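PDB 5H3K: Slr0280 protein from Synechocystis sp., which is of unknown function but carries a phosphodiester glycosidase (NAGPA-type) domain, which suggests that it may act on a phosphodiester-linked sugar. Local coordinates for residues 49-54 / 137-142; 94-99 / 272-277; 154-159 / 167-172; 381-386 / 502-507; 425-430 / 464-469. All coordinates share one frame; numbering follows the deposited sequence.

Contact 1 of 5, residues 49-54 / 137-142; sequences FIQQGN and LQAQGN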
# COMPACT_ATOMS: atom_id res chain seq x y z
N PHE A 49 2.83 12.66 -23.60
CA PHE A 49 2.68 14.01 -23.08
C PHE A 49 3.69 14.97 -23.68
O PHE A 49 4.83 14.58 -23.94
CB PHE A 49 2.87 13.98 -21.57
CG PHE A 49 1.77 13.29 -20.82
CD1 PHE A 49 0.44 13.49 -21.17
CD2 PHE A 49 2.06 12.44 -19.76
CE1 PHE A 49 -0.58 12.86 -20.47
CE2 PHE A 49 1.05 11.80 -19.05
CZ PHE A 49 -0.28 12.02 -19.41
N ILE A 50 3.29 16.22 -23.88
CA ILE A 50 4.22 17.26 -24.28
C ILE A 50 4.99 17.76 -23.06
O ILE A 50 6.19 18.01 -23.13
CB ILE A 50 3.51 18.44 -24.97
CG1 ILE A 50 2.72 17.93 -26.17
CG2 ILE A 50 4.53 19.49 -25.42
CD1 ILE A 50 1.46 18.71 -26.46
N GLN A 51 4.27 17.90 -21.94
CA GLN A 51 4.89 18.16 -20.65
C GLN A 51 4.22 17.30 -19.59
O GLN A 51 3.07 16.89 -19.76
CB GLN A 51 4.74 19.63 -20.25
CG GLN A 51 5.63 20.58 -21.03
CD GLN A 51 5.62 21.96 -20.43
OE1 GLN A 51 6.15 22.18 -19.34
NE2 GLN A 51 4.99 22.90 -21.12
N GLN A 52 4.92 17.04 -18.50
CA GLN A 52 4.36 16.22 -17.42
C GLN A 52 5.14 16.41 -16.14
O GLN A 52 6.31 16.82 -16.16
CB GLN A 52 4.38 14.75 -17.82
CG GLN A 52 5.77 14.21 -18.09
CD GLN A 52 5.74 12.84 -18.71
OE1 GLN A 52 6.09 12.68 -19.88
NE2 GLN A 52 5.33 11.85 -17.94
N GLY A 53 4.50 16.11 -15.01
CA GLY A 53 5.16 16.22 -13.73
C GLY A 53 4.40 15.54 -12.60
O GLY A 53 3.33 14.96 -12.82
N ASN A 54 4.96 15.61 -11.40
CA ASN A 54 4.37 14.93 -10.24
C ASN A 54 3.96 15.89 -9.13
O ASN A 54 3.61 15.46 -8.03
CB ASN A 54 5.34 13.86 -9.71
CG ASN A 54 6.65 14.45 -9.21
OD1 ASN A 54 6.94 15.62 -9.44
ND2 ASN A 54 7.45 13.64 -8.53
N LEU A 137 -3.93 27.01 -18.15
CA LEU A 137 -3.17 26.27 -17.15
C LEU A 137 -1.70 26.16 -17.54
O LEU A 137 -1.38 25.58 -18.59
CB LEU A 137 -3.75 24.86 -17.00
CG LEU A 137 -5.11 24.79 -16.32
CD1 LEU A 137 -5.84 23.47 -16.61
CD2 LEU A 137 -4.90 24.95 -14.85
N GLN A 138 -0.81 26.69 -16.71
CA GLN A 138 0.60 26.77 -17.10
C GLN A 138 1.54 25.95 -16.24
O GLN A 138 1.51 26.02 -15.01
CB GLN A 138 1.09 28.23 -17.15
CG GLN A 138 0.60 29.01 -18.37
CD GLN A 138 1.64 29.99 -18.88
OE1 GLN A 138 2.72 30.12 -18.31
NE2 GLN A 138 1.32 30.66 -19.98
N ALA A 139 2.40 25.19 -16.91
CA ALA A 139 3.37 24.34 -16.25
C ALA A 139 4.70 25.06 -16.10
O ALA A 139 5.08 25.85 -16.95
CB ALA A 139 3.56 23.07 -17.03
N GLN A 140 5.40 24.75 -15.01
CA GLN A 140 6.70 25.33 -14.75
C GLN A 140 7.63 24.17 -14.41
O GLN A 140 7.91 23.90 -13.23
CB GLN A 140 6.59 26.30 -13.58
CG GLN A 140 7.82 27.14 -13.33
CD GLN A 140 7.46 28.45 -12.66
OE1 GLN A 140 6.34 28.94 -12.79
NE2 GLN A 140 8.41 29.03 -11.92
N GLY A 141 8.08 23.47 -15.44
CA GLY A 141 8.90 22.29 -15.25
C GLY A 141 8.08 21.12 -14.74
O GLY A 141 7.14 20.68 -15.40
N ASN A 142 8.42 20.64 -13.55
CA ASN A 142 7.76 19.49 -12.96
C ASN A 142 6.46 19.86 -12.24
O ASN A 142 5.69 18.98 -11.83
CB ASN A 142 8.74 18.78 -12.02
CG ASN A 142 8.14 17.55 -11.37
OD1 ASN A 142 7.85 16.56 -12.04
ND2 ASN A 142 7.96 17.61 -10.05
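The side-chain amides of N54 and N142 meet near the corner that the chain turns at N54, crossing obliquely with their planes 67° apart. N142 ND2 donates to N54 OD1 at only 2.3 Å, very short for such a bond, and it arrives nearly along the C=O axis with the acceptor lying in the plane of the N142 amide. The other branch of N142 takes the backbone: N54 N donates to N142 OD1 at 3.1 Å, from well above the carbonyl plane, so this bond misses the lone pairs. Both groups are placed by their first torsions. CG of N54 sits in the crowded position between backbone N and carbonyl carbon (chi1 63°), while CG of N142 is anti to its backbone N (chi1 -180°).

Beside this pair the backbones close in. G53, which has no side chain, lets its CA come to 3.2 Å from N142 OD1 and make a CA-H...O contact with N142 O at 3.4 Å. Further along, the extended chain of Q51 reaches over, and its OE1 touches A139 CB at 3.6 Å.

Strand 61-72 positions both sides. W67 NE1 bonds to N142 O, and W67 also pairs through its backbone with G53; I50 and Q51 both face Q69 in a classic beta bulge.

N54 OD1 and N142 OD1, two acceptors, stand 2.9 Å apart. Together with the very short N-H...O approach, this implies a locally strained, crowded pair of amides on the protein surface, or some uncertainty in how they are placed.

Contact 2 of 5, residues 94-99 / 272-277; sequences LDNTSP and TINWTE
N96 is the tight centre of this contact, laying its side-chain amide along the backbone of strand 271-276 much as a neighbouring strand would. Its OD1 accepts from N274 N (2.8 Å) in the carbonyl plane, on a lone pair, while its ND2 donates to N274 O at 2.9 Å, almost straight (170°) and within the amide plane. One flat group thus satisfies the N-H and the C=O of the same residue. N274 answers in kind: its ND2 donates to T97 O at 2.8 Å, again on a lone pair but tilted from its own amide plane. Alongside, I273 CD1 packs against L94 O at 3.4 Å, and P99 CA makes a CA-H...O contact with N274 O.

The D95 end is looser and wetter. T272 N donates to D95 OD1 at 2.9 Å, meeting it from above the carboxylate plane, and one water links D95 OD2 with T272 OG1. A second water donates to both N96 O and T272 O, filling in where the two backbones have no direct bond.

N96 ND2 also reaches Q101 O, which ties the loop to its own return strand. Strand 271-276 is the outermost strand of an eight-stranded antiparallel sheet, and the arrangement is that of an edge strand flanked by a loop from another sheet, with an asparagine amide imitating a strand's peptide pairing.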
# COMPACT_ATOMS: atom_id res chain seq x y z
N LEU A 94 -17.80 10.54 -9.30
CA LEU A 94 -19.05 9.78 -9.26
C LEU A 94 -18.90 8.43 -9.96
O LEU A 94 -18.04 8.26 -10.83
CB LEU A 94 -20.16 10.59 -9.93
CG LEU A 94 -20.24 12.05 -9.52
CD1 LEU A 94 -21.38 12.76 -10.27
CD2 LEU A 94 -20.43 12.18 -8.03
N ASP A 95 -19.75 7.47 -9.58
CA ASP A 95 -19.74 6.14 -10.20
C ASP A 95 -19.79 6.29 -11.72
O ASP A 95 -20.60 7.07 -12.26
CB ASP A 95 -20.91 5.30 -9.71
CG ASP A 95 -20.79 4.92 -8.24
OD1 ASP A 95 -19.89 5.42 -7.53
OD2 ASP A 95 -21.62 4.11 -7.78
N ASN A 96 -18.90 5.59 -12.42
CA ASN A 96 -18.80 5.70 -13.87
C ASN A 96 -19.17 4.41 -14.57
O ASN A 96 -19.50 3.41 -13.94
CB ASN A 96 -17.39 6.12 -14.29
CG ASN A 96 -16.33 5.06 -13.98
OD1 ASN A 96 -16.45 4.33 -13.00
ND2 ASN A 96 -15.32 4.96 -14.83
N THR A 97 -19.12 4.44 -15.90
CA THR A 97 -19.37 3.25 -16.70
C THR A 97 -18.08 2.79 -17.35
O THR A 97 -17.41 1.88 -16.87
CB THR A 97 -20.47 3.51 -17.74
OG1 THR A 97 -20.20 4.74 -18.41
CG2 THR A 97 -21.82 3.60 -17.04
N SER A 98 -17.72 3.42 -18.46
CA SER A 98 -16.48 3.11 -19.14
C SER A 98 -15.28 3.77 -18.42
O SER A 98 -15.39 4.91 -17.96
CB SER A 98 -16.57 3.61 -20.58
OG SER A 98 -15.28 3.68 -21.16
N PRO A 99 -14.14 3.05 -18.31
CA PRO A 99 -12.95 3.65 -17.70
C PRO A 99 -12.50 4.96 -18.36
O PRO A 99 -11.82 5.75 -17.71
CB PRO A 99 -11.87 2.58 -17.88
CG PRO A 99 -12.63 1.29 -17.90
CD PRO A 99 -13.96 1.61 -18.57
N THR A 272 -18.10 3.22 -6.72
CA THR A 272 -17.56 2.18 -7.60
C THR A 272 -16.99 2.84 -8.84
O THR A 272 -17.73 3.46 -9.61
CB THR A 272 -18.62 1.11 -7.98
OG1 THR A 272 -19.12 0.48 -6.80
CG2 THR A 272 -18.02 0.04 -8.90
N ILE A 273 -15.68 2.76 -9.01
CA ILE A 273 -15.01 3.37 -10.15
C ILE A 273 -14.36 2.31 -11.02
O ILE A 273 -13.47 1.57 -10.56
CB ILE A 273 -13.91 4.39 -9.72
CG1 ILE A 273 -14.50 5.54 -8.89
CG2 ILE A 273 -13.22 4.95 -10.96
CD1 ILE A 273 -15.46 6.48 -9.64
N ASN A 274 -14.82 2.21 -12.26
CA ASN A 274 -14.11 1.41 -13.25
C ASN A 274 -12.91 2.23 -13.72
O ASN A 274 -13.05 3.22 -14.44
CB ASN A 274 -15.05 1.01 -14.40
CG ASN A 274 -16.27 0.24 -13.91
OD1 ASN A 274 -16.15 -0.73 -13.16
ND2 ASN A 274 -17.45 0.69 -14.32
N TRP A 275 -11.73 1.81 -13.28
CA TRP A 275 -10.55 2.67 -13.31
C TRP A 275 -9.77 2.49 -14.60
O TRP A 275 -9.51 3.46 -15.32
CB TRP A 275 -9.68 2.36 -12.08
CG TRP A 275 -8.63 3.38 -11.78
CD1 TRP A 275 -8.83 4.65 -11.32
CD2 TRP A 275 -7.21 3.19 -11.85
NE1 TRP A 275 -7.61 5.27 -11.13
CE2 TRP A 275 -6.60 4.40 -11.46
CE3 TRP A 275 -6.39 2.12 -12.24
CZ2 TRP A 275 -5.21 4.58 -11.42
CZ3 TRP A 275 -5.01 2.29 -12.21
CH2 TRP A 275 -4.43 3.51 -11.80
N THR A 276 -9.37 1.27 -14.89
CA THR A 276 -8.85 0.97 -16.21
C THR A 276 -9.34 -0.42 -16.57
O THR A 276 -10.01 -1.06 -15.76
CB THR A 276 -7.31 1.10 -16.28
OG1 THR A 276 -6.91 1.30 -17.64
CG2 THR A 276 -6.65 -0.16 -15.71
N GLU A 277 -9.06 -0.88 -17.78
CA GLU A 277 -9.43 -2.24 -18.12
C GLU A 277 -8.77 -3.19 -17.13
O GLU A 277 -7.54 -3.15 -16.94
CB GLU A 277 -9.01 -2.60 -19.55
CG GLU A 277 -9.10 -4.10 -19.80
CD GLU A 277 -9.21 -4.46 -21.28
OE1 GLU A 277 -9.34 -3.54 -22.11
OE2 GLU A 277 -9.17 -5.67 -21.59
O HOH W 1 -21.08 2.31 -5.92
O HOH W 2 -19.27 2.38 -11.42

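Contact 3 of 5, residues 154-159 / 167-172; sequences LTVRDG and VVLELS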
# COMPACT_ATOMS: atom_id res chain seq x y z
N LEU A 154 -17.56 33.76 2.65
CA LEU A 154 -18.47 34.86 3.00
C LEU A 154 -19.13 34.67 4.37
O LEU A 154 -19.24 35.61 5.15
CB LEU A 154 -19.53 35.03 1.90
CG LEU A 154 -18.93 35.20 0.50
CD1 LEU A 154 -20.01 35.17 -0.57
CD2 LEU A 154 -18.10 36.48 0.42
N THR A 155 -19.59 33.45 4.65
CA THR A 155 -20.15 33.13 5.96
C THR A 155 -19.75 31.72 6.38
O THR A 155 -19.41 30.89 5.54
CB THR A 155 -21.70 33.21 5.96
OG1 THR A 155 -22.22 32.30 4.99
CG2 THR A 155 -22.19 34.62 5.62
N VAL A 156 -19.81 31.46 7.68
CA VAL A 156 -19.63 30.12 8.21
C VAL A 156 -20.82 29.84 9.13
O VAL A 156 -21.07 30.61 10.06
CB VAL A 156 -18.31 29.97 8.99
CG1 VAL A 156 -18.16 28.55 9.52
CG2 VAL A 156 -17.13 30.33 8.12
N ARG A 157 -21.58 28.79 8.83
CA ARG A 157 -22.76 28.43 9.63
C ARG A 157 -22.65 26.97 10.03
O ARG A 157 -22.05 26.18 9.30
CB ARG A 157 -24.05 28.64 8.81
CG ARG A 157 -24.27 30.08 8.34
CD ARG A 157 -24.62 31.00 9.50
NE ARG A 157 -24.72 32.40 9.09
CZ ARG A 157 -23.78 33.32 9.31
NH1 ARG A 157 -22.65 32.99 9.94
NH2 ARG A 157 -23.96 34.57 8.90
N ASP A 158 -23.22 26.59 11.17
CA ASP A 158 -23.24 25.18 11.56
C ASP A 158 -24.59 24.77 12.14
O ASP A 158 -25.38 25.62 12.53
CB ASP A 158 -22.10 24.84 12.54
CG ASP A 158 -22.27 25.48 13.92
OD1 ASP A 158 -21.50 26.41 14.24
OD2 ASP A 158 -23.16 25.04 14.68
N GLY A 159 -24.86 23.47 12.18
CA GLY A 159 -26.12 22.97 12.72
C GLY A 159 -26.12 21.46 12.96
O GLY A 159 -25.37 20.73 12.32
N VAL A 167 -21.06 21.81 8.99
CA VAL A 167 -20.53 23.16 8.89
C VAL A 167 -20.60 23.56 7.42
O VAL A 167 -20.19 22.81 6.54
CB VAL A 167 -19.08 23.24 9.39
CG1 VAL A 167 -18.52 24.64 9.19
CG2 VAL A 167 -19.00 22.82 10.85
N VAL A 168 -21.14 24.75 7.16
CA VAL A 168 -21.27 25.21 5.78
C VAL A 168 -20.47 26.48 5.57
O VAL A 168 -20.65 27.48 6.28
CB VAL A 168 -22.75 25.46 5.41
CG1 VAL A 168 -22.87 26.07 4.02
CG2 VAL A 168 -23.55 24.16 5.50
N LEU A 169 -19.54 26.45 4.61
CA LEU A 169 -18.84 27.66 4.21
C LEU A 169 -19.45 28.18 2.92
O LEU A 169 -19.32 27.54 1.88
CB LEU A 169 -17.36 27.38 3.95
CG LEU A 169 -16.35 27.21 5.08
CD1 LEU A 169 -16.96 26.62 6.31
CD2 LEU A 169 -15.25 26.31 4.58
N GLU A 170 -20.12 29.34 2.98
CA GLU A 170 -20.56 30.00 1.75
C GLU A 170 -19.38 30.70 1.09
O GLU A 170 -18.62 31.42 1.75
CB GLU A 170 -21.70 31.00 2.01
CG GLU A 170 -22.12 31.74 0.72
CD GLU A 170 -23.37 32.61 0.89
OE1 GLU A 170 -24.17 32.33 1.80
OE2 GLU A 170 -23.54 33.56 0.09
N LEU A 171 -19.22 30.48 -0.21
CA LEU A 171 -18.05 30.98 -0.93
C LEU A 171 -18.47 31.90 -2.07
O LEU A 171 -19.55 31.76 -2.63
CB LEU A 171 -17.28 29.81 -1.53
CG LEU A 171 -16.86 28.71 -0.55
CD1 LEU A 171 -16.26 27.53 -1.31
CD2 LEU A 171 -15.88 29.29 0.45
N SER A 172 -17.58 32.83 -2.45
CA SER A 172 -17.86 33.73 -3.57
C SER A 172 -17.61 33.06 -4.93
O SER A 172 -18.21 33.44 -5.94
CB SER A 172 -17.02 34.99 -3.47
OG SER A 172 -15.65 34.68 -3.60
O HOH W 3 -22.46 29.42 5.55
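R157 turns back on its own strand through two successive bends (chi1 -60°, chi2 -70°), which bring its guanidinium face over T155 CB, 3.8 Å from the plane. From there R157 NH1 donates to V156 O at 2.9 Å, approaching from above the carbonyl plane. T155 holds OG1 in the crowded position between backbone N and carbonyl carbon, where it comes within 3.3 Å of E170 CB; E170, with CG anti to its backbone N, runs extended beside it in the same direction.

The two strands run antiparallel, and R157 and V168 form a hydrogen-bonded pair. V168 N donates to R157 O at 2.7 Å, nearly along the C=O axis, and R157 N returns a bond to V168 O. At the open end of the hairpin L154 N donates to E170 O, also at 2.7 Å. A water bonded to T155 OG1 donates to V168 O as well, bridging the strands on the face that carries R157. T155 N, by contrast, is buried here without a partner.

V156 and D158 point to the other face. There V156 CG1, anti to its backbone N, meets V167 CG1, placed the same way, and also L169 CD1, each at 3.9 Å.

These strands form a beta hairpin at one side of a four-stranded antiparallel sheet. Strand 153-161 is outermost, strand 164-171 pairs on its other side with antiparallel strand 258-264 through V167 and L169, and Y227 of strand 226-232 covers V156 and V167 while its hydroxyl bonds to D158 OD1.

Contact 4 of 5, residues 381-386 / 502-507; sequences FGRLSL and GPLLID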
# COMPACT_ATOMS: atom_id res chain seq x y z
N PHE A 381 -2.28 -20.40 -2.81
CA PHE A 381 -2.25 -19.95 -1.41
C PHE A 381 -1.88 -21.16 -0.57
O PHE A 381 -2.22 -22.30 -0.92
CB PHE A 381 -3.63 -19.46 -0.95
CG PHE A 381 -4.06 -18.12 -1.55
CD1 PHE A 381 -4.43 -18.02 -2.89
CD2 PHE A 381 -4.19 -17.00 -0.74
CE1 PHE A 381 -4.87 -16.80 -3.43
CE2 PHE A 381 -4.63 -15.78 -1.26
CZ PHE A 381 -4.97 -15.68 -2.61
N GLY A 382 -1.21 -20.93 0.56
CA GLY A 382 -0.91 -22.04 1.45
C GLY A 382 -0.04 -21.57 2.58
O GLY A 382 0.21 -20.37 2.69
N ARG A 383 0.41 -22.49 3.41
CA ARG A 383 1.32 -22.15 4.50
C ARG A 383 2.71 -22.59 4.07
O ARG A 383 2.97 -23.78 3.90
CB ARG A 383 0.87 -22.81 5.79
CG ARG A 383 -0.54 -22.34 6.18
CD ARG A 383 -0.92 -22.78 7.59
NE ARG A 383 -2.24 -22.26 7.98
CZ ARG A 383 -3.40 -22.84 7.69
NH1 ARG A 383 -3.43 -23.97 7.00
NH2 ARG A 383 -4.53 -22.30 8.10
N LEU A 384 3.58 -21.60 3.87
CA LEU A 384 4.81 -21.82 3.13
C LEU A 384 6.03 -22.04 4.03
O LEU A 384 6.25 -21.33 5.02
CB LEU A 384 5.05 -20.62 2.20
CG LEU A 384 6.40 -20.53 1.49
CD1 LEU A 384 6.52 -21.64 0.45
CD2 LEU A 384 6.54 -19.14 0.86
N SER A 385 6.83 -23.04 3.69
CA SER A 385 8.15 -23.15 4.29
C SER A 385 9.17 -23.43 3.19
O SER A 385 8.83 -23.93 2.12
CB SER A 385 8.19 -24.22 5.38
OG SER A 385 7.89 -25.48 4.83
N LEU A 386 10.42 -23.08 3.45
CA LEU A 386 11.47 -23.27 2.46
C LEU A 386 12.63 -23.89 3.19
O LEU A 386 12.99 -23.43 4.27
CB LEU A 386 11.90 -21.92 1.89
CG LEU A 386 13.15 -21.92 1.00
CD1 LEU A 386 12.84 -22.59 -0.33
CD2 LEU A 386 13.69 -20.50 0.80
N GLY A 502 0.25 -13.52 6.82
CA GLY A 502 -0.53 -14.42 7.64
C GLY A 502 -1.36 -13.73 8.71
O GLY A 502 -1.17 -12.55 9.02
N PRO A 503 -2.30 -14.47 9.30
CA PRO A 503 -2.54 -15.88 8.96
C PRO A 503 -3.34 -16.07 7.69
O PRO A 503 -3.99 -15.14 7.20
CB PRO A 503 -3.30 -16.44 10.18
CG PRO A 503 -3.82 -15.23 10.92
CD PRO A 503 -2.97 -14.05 10.55
N LEU A 504 -3.28 -17.28 7.14
CA LEU A 504 -4.18 -17.65 6.06
C LEU A 504 -5.60 -17.65 6.63
O LEU A 504 -5.84 -18.25 7.69
CB LEU A 504 -3.81 -19.03 5.53
CG LEU A 504 -4.53 -19.51 4.28
CD1 LEU A 504 -4.18 -18.61 3.10
CD2 LEU A 504 -4.13 -20.96 4.00
N LEU A 505 -6.54 -16.99 5.96
CA LEU A 505 -7.88 -16.82 6.54
C LEU A 505 -8.93 -17.69 5.85
O LEU A 505 -9.76 -18.32 6.51
CB LEU A 505 -8.32 -15.35 6.50
CG LEU A 505 -7.48 -14.38 7.32
CD1 LEU A 505 -7.97 -12.95 7.11
CD2 LEU A 505 -7.54 -14.75 8.81
N ILE A 506 -8.90 -17.71 4.52
CA ILE A 506 -9.88 -18.50 3.75
C ILE A 506 -9.16 -19.36 2.71
O ILE A 506 -8.23 -18.89 2.03
CB ILE A 506 -10.91 -17.57 3.06
CG1 ILE A 506 -11.58 -16.65 4.08
CG2 ILE A 506 -11.95 -18.41 2.29
CD1 ILE A 506 -12.57 -15.65 3.49
N ASP A 507 -9.58 -20.62 2.59
CA ASP A 507 -8.96 -21.52 1.62
C ASP A 507 -10.03 -22.38 0.96
O ASP A 507 -10.75 -23.12 1.65
CB ASP A 507 -7.90 -22.40 2.28
CG ASP A 507 -7.06 -23.16 1.27
OD1 ASP A 507 -7.49 -24.24 0.82
OD2 ASP A 507 -5.96 -22.68 0.93
O HOH W 4 -4.43 -19.69 9.42
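A junction between two beta-sheets is made where strand 379-392 passes strand 504-507, and it is bridged by side chains with no direct hydrogen bond across it. L504 carries most of it. With CG anti to its backbone N (chi1 -173°), it sends its two methyls to different partners. CD1 lies at the edge of the F381 ring, near the ring plane, 4.2 Å from F381 CD2; the two side chains cross obliquely. CD2 lies over one face of the R383 guanidinium, 4.2 Å from R383 CZ and above the centre of the group, and it also reaches G382 CA. A leucine methyl thus flanks a cationic plane whose edge is turned to polar partners.

The short strand segments stand 8.3 Å apart at closest approach, their directions 131° from each other, too far and too inclined for backbone pairing. One side belongs to the large mixed sheet containing strands 369-373 and 481-488; the other, part of the phosphodiester glycosidase homology region, is an inner strand of an eight-stranded antiparallel sheet, next to strand 572-576. There L505 and I506 both face A573 in a classic beta bulge, and a cis peptide precedes P503.

Water spans the gap in the plane of the guanidinium: R383 NH2 donates to a water at 2.9 Å, and the same water donates to L504 O at 2.7 Å. E518 adds a second link, since its OE2 forms a salt bridge with R383 NE and accepts a hydrogen bond from L504 N.

Contact 5 of 5, residues 425-430 / 464-469; sequences PLSDNE and IDRGNQ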
# COMPACT_ATOMS: atom_id res chain seq x y z
N PRO A 425 25.65 -8.87 12.50
CA PRO A 425 25.10 -10.00 13.26
C PRO A 425 23.86 -9.62 14.06
O PRO A 425 23.82 -8.53 14.64
CB PRO A 425 26.25 -10.43 14.19
CG PRO A 425 27.27 -9.33 14.12
CD PRO A 425 27.07 -8.63 12.81
N LEU A 426 22.86 -10.49 14.07
CA LEU A 426 21.59 -10.21 14.73
C LEU A 426 21.51 -10.89 16.08
O LEU A 426 20.58 -10.65 16.84
CB LEU A 426 20.42 -10.64 13.85
CG LEU A 426 20.21 -9.93 12.52
CD1 LEU A 426 19.14 -10.63 11.69
CD2 LEU A 426 19.83 -8.47 12.76
N SER A 427 22.46 -11.76 16.37
CA SER A 427 22.54 -12.43 17.67
C SER A 427 24.00 -12.55 18.09
O SER A 427 24.90 -12.37 17.26
CB SER A 427 21.88 -13.82 17.62
OG SER A 427 22.64 -14.74 16.84
N ASP A 428 24.24 -12.84 19.36
CA ASP A 428 25.61 -13.02 19.85
C ASP A 428 26.16 -14.39 19.47
O ASP A 428 25.39 -15.34 19.27
CB ASP A 428 25.69 -12.87 21.37
CG ASP A 428 25.34 -11.49 21.84
OD1 ASP A 428 25.05 -11.35 23.05
OD2 ASP A 428 25.37 -10.55 21.02
N ASN A 429 27.48 -14.49 19.39
CA ASN A 429 28.18 -15.75 19.20
C ASN A 429 27.79 -16.48 17.91
O ASN A 429 27.55 -17.69 17.92
CB ASN A 429 27.99 -16.65 20.43
CG ASN A 429 28.41 -15.97 21.72
OD1 ASN A 429 29.41 -15.26 21.76
ND2 ASN A 429 27.62 -16.16 22.78
N GLU A 430 27.71 -15.73 16.82
CA GLU A 430 27.45 -16.33 15.51
C GLU A 430 28.77 -16.77 14.88
O GLU A 430 29.83 -16.20 15.20
CB GLU A 430 26.74 -15.33 14.59
CG GLU A 430 25.38 -14.91 15.10
CD GLU A 430 24.58 -14.09 14.11
OE1 GLU A 430 23.36 -13.95 14.33
OE2 GLU A 430 25.16 -13.59 13.11
N ILE A 464 25.43 -18.33 8.01
CA ILE A 464 25.46 -17.90 9.41
C ILE A 464 25.02 -19.06 10.30
O ILE A 464 23.94 -19.62 10.12
CB ILE A 464 24.54 -16.69 9.65
CG1 ILE A 464 25.03 -15.46 8.89
CG2 ILE A 464 24.44 -16.38 11.14
CD1 ILE A 464 26.43 -15.01 9.26
N ASP A 465 25.88 -19.43 11.25
CA ASP A 465 25.53 -20.51 12.17
C ASP A 465 25.16 -19.89 13.50
O ASP A 465 25.99 -19.23 14.14
CB ASP A 465 26.71 -21.47 12.32
CG ASP A 465 26.40 -22.65 13.23
OD1 ASP A 465 25.25 -22.78 13.70
OD2 ASP A 465 27.33 -23.47 13.45
N ARG A 466 23.91 -20.08 13.92
CA ARG A 466 23.46 -19.62 15.22
C ARG A 466 23.21 -20.83 16.12
O ARG A 466 22.37 -21.68 15.82
CB ARG A 466 22.18 -18.77 15.07
CG ARG A 466 22.36 -17.59 14.12
CD ARG A 466 21.12 -16.72 14.06
NE ARG A 466 21.37 -15.48 13.34
CZ ARG A 466 20.69 -15.08 12.27
NH1 ARG A 466 19.72 -15.84 11.79
NH2 ARG A 466 20.99 -13.93 11.68
N GLY A 467 24.00 -20.93 17.19
CA GLY A 467 23.88 -22.04 18.12
C GLY A 467 24.72 -23.27 17.79
O GLY A 467 24.36 -24.39 18.17
N ASN A 468 25.82 -23.06 17.08
CA ASN A 468 26.75 -24.15 16.74
C ASN A 468 26.10 -25.37 16.10
O ASN A 468 26.26 -26.49 16.58
CB ASN A 468 27.54 -24.58 17.98
CG ASN A 468 28.47 -23.49 18.48
OD1 ASN A 468 29.42 -23.12 17.80
ND2 ASN A 468 28.19 -22.98 19.67
N GLN A 469 25.37 -25.14 15.02
CA GLN A 469 24.65 -26.23 14.36
C GLN A 469 25.50 -26.91 13.30
O GLN A 469 25.11 -27.95 12.76
CB GLN A 469 23.36 -25.69 13.74
CG GLN A 469 22.47 -24.98 14.73
CD GLN A 469 21.99 -25.90 15.83
OE1 GLN A 469 21.21 -26.82 15.58
NE2 GLN A 469 22.44 -25.66 17.06
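The guanidinium of R466 has I464 CG2 on one face, 3.7 Å above the plane and offset toward the rim, and E430 OE1 at its edge, exactly in plane. There R466 NE donates to OE1 at 2.7 Å in a nearly straight bond (176°), forming a salt bridge. The carboxylate is turned 55° from the guanidinium, so NE meets OE1 from above the carboxylate plane. I464 CG2 serves both charged groups, since it also touches E430 OE2 at 3.5 Å. E430 and R466 extend side by side in the same direction, both with CG anti to the carbonyl carbon, which brings their ends together.

The contact lies where a loop enters strand 430-436, which pairs antiparallel with strand 460-466 in the large mixed sheet; residues 464-469 belong to the phosphodiester glycosidase homology region. D465 bonds through its backbone to Q431. E430 CA adds a CA-H...O contact to D465 O (3.5 Å).

Within the loop, S427 OG donates to E430 OE1 at 2.7 Å on its anti lone pair, and S427 N adds a weak bond, so several donors hold the same buried oxygen and would probably favour the ionised carboxylate. Y423 OH bonds directly to both members of the pair, at E430 OE2 and R466 NH2, and Y415 OH also bonds to NH2. L426 CD1 comes obliquely to R466 NH2, 3.8 Å away.

In the fold
Contacts 1 and 2 lie at the surface, whereas contacts 3, 4 and 5 are partly buried. Contact 3 alone is ordinary strand pairing, within one hairpin; contact 2 imitates such pairing with a side chain, joining a loop to an edge strand. Contacts 2 and 4 reach the same eight-stranded sheet, at its outer strand and at an inner one, while contacts 4 and 5 share the large mixed sheet. Amide chemistry prevails in contacts 1 and 2. An arginine packs on an aliphatic methyl in contacts 4 and 5, but its salt bridge crosses the contact only in contact 5; in contact 4 the glutamate is E518, outside both segments. Contacts 3 and 5 are farthest apart, their centres about 66 Å from each other.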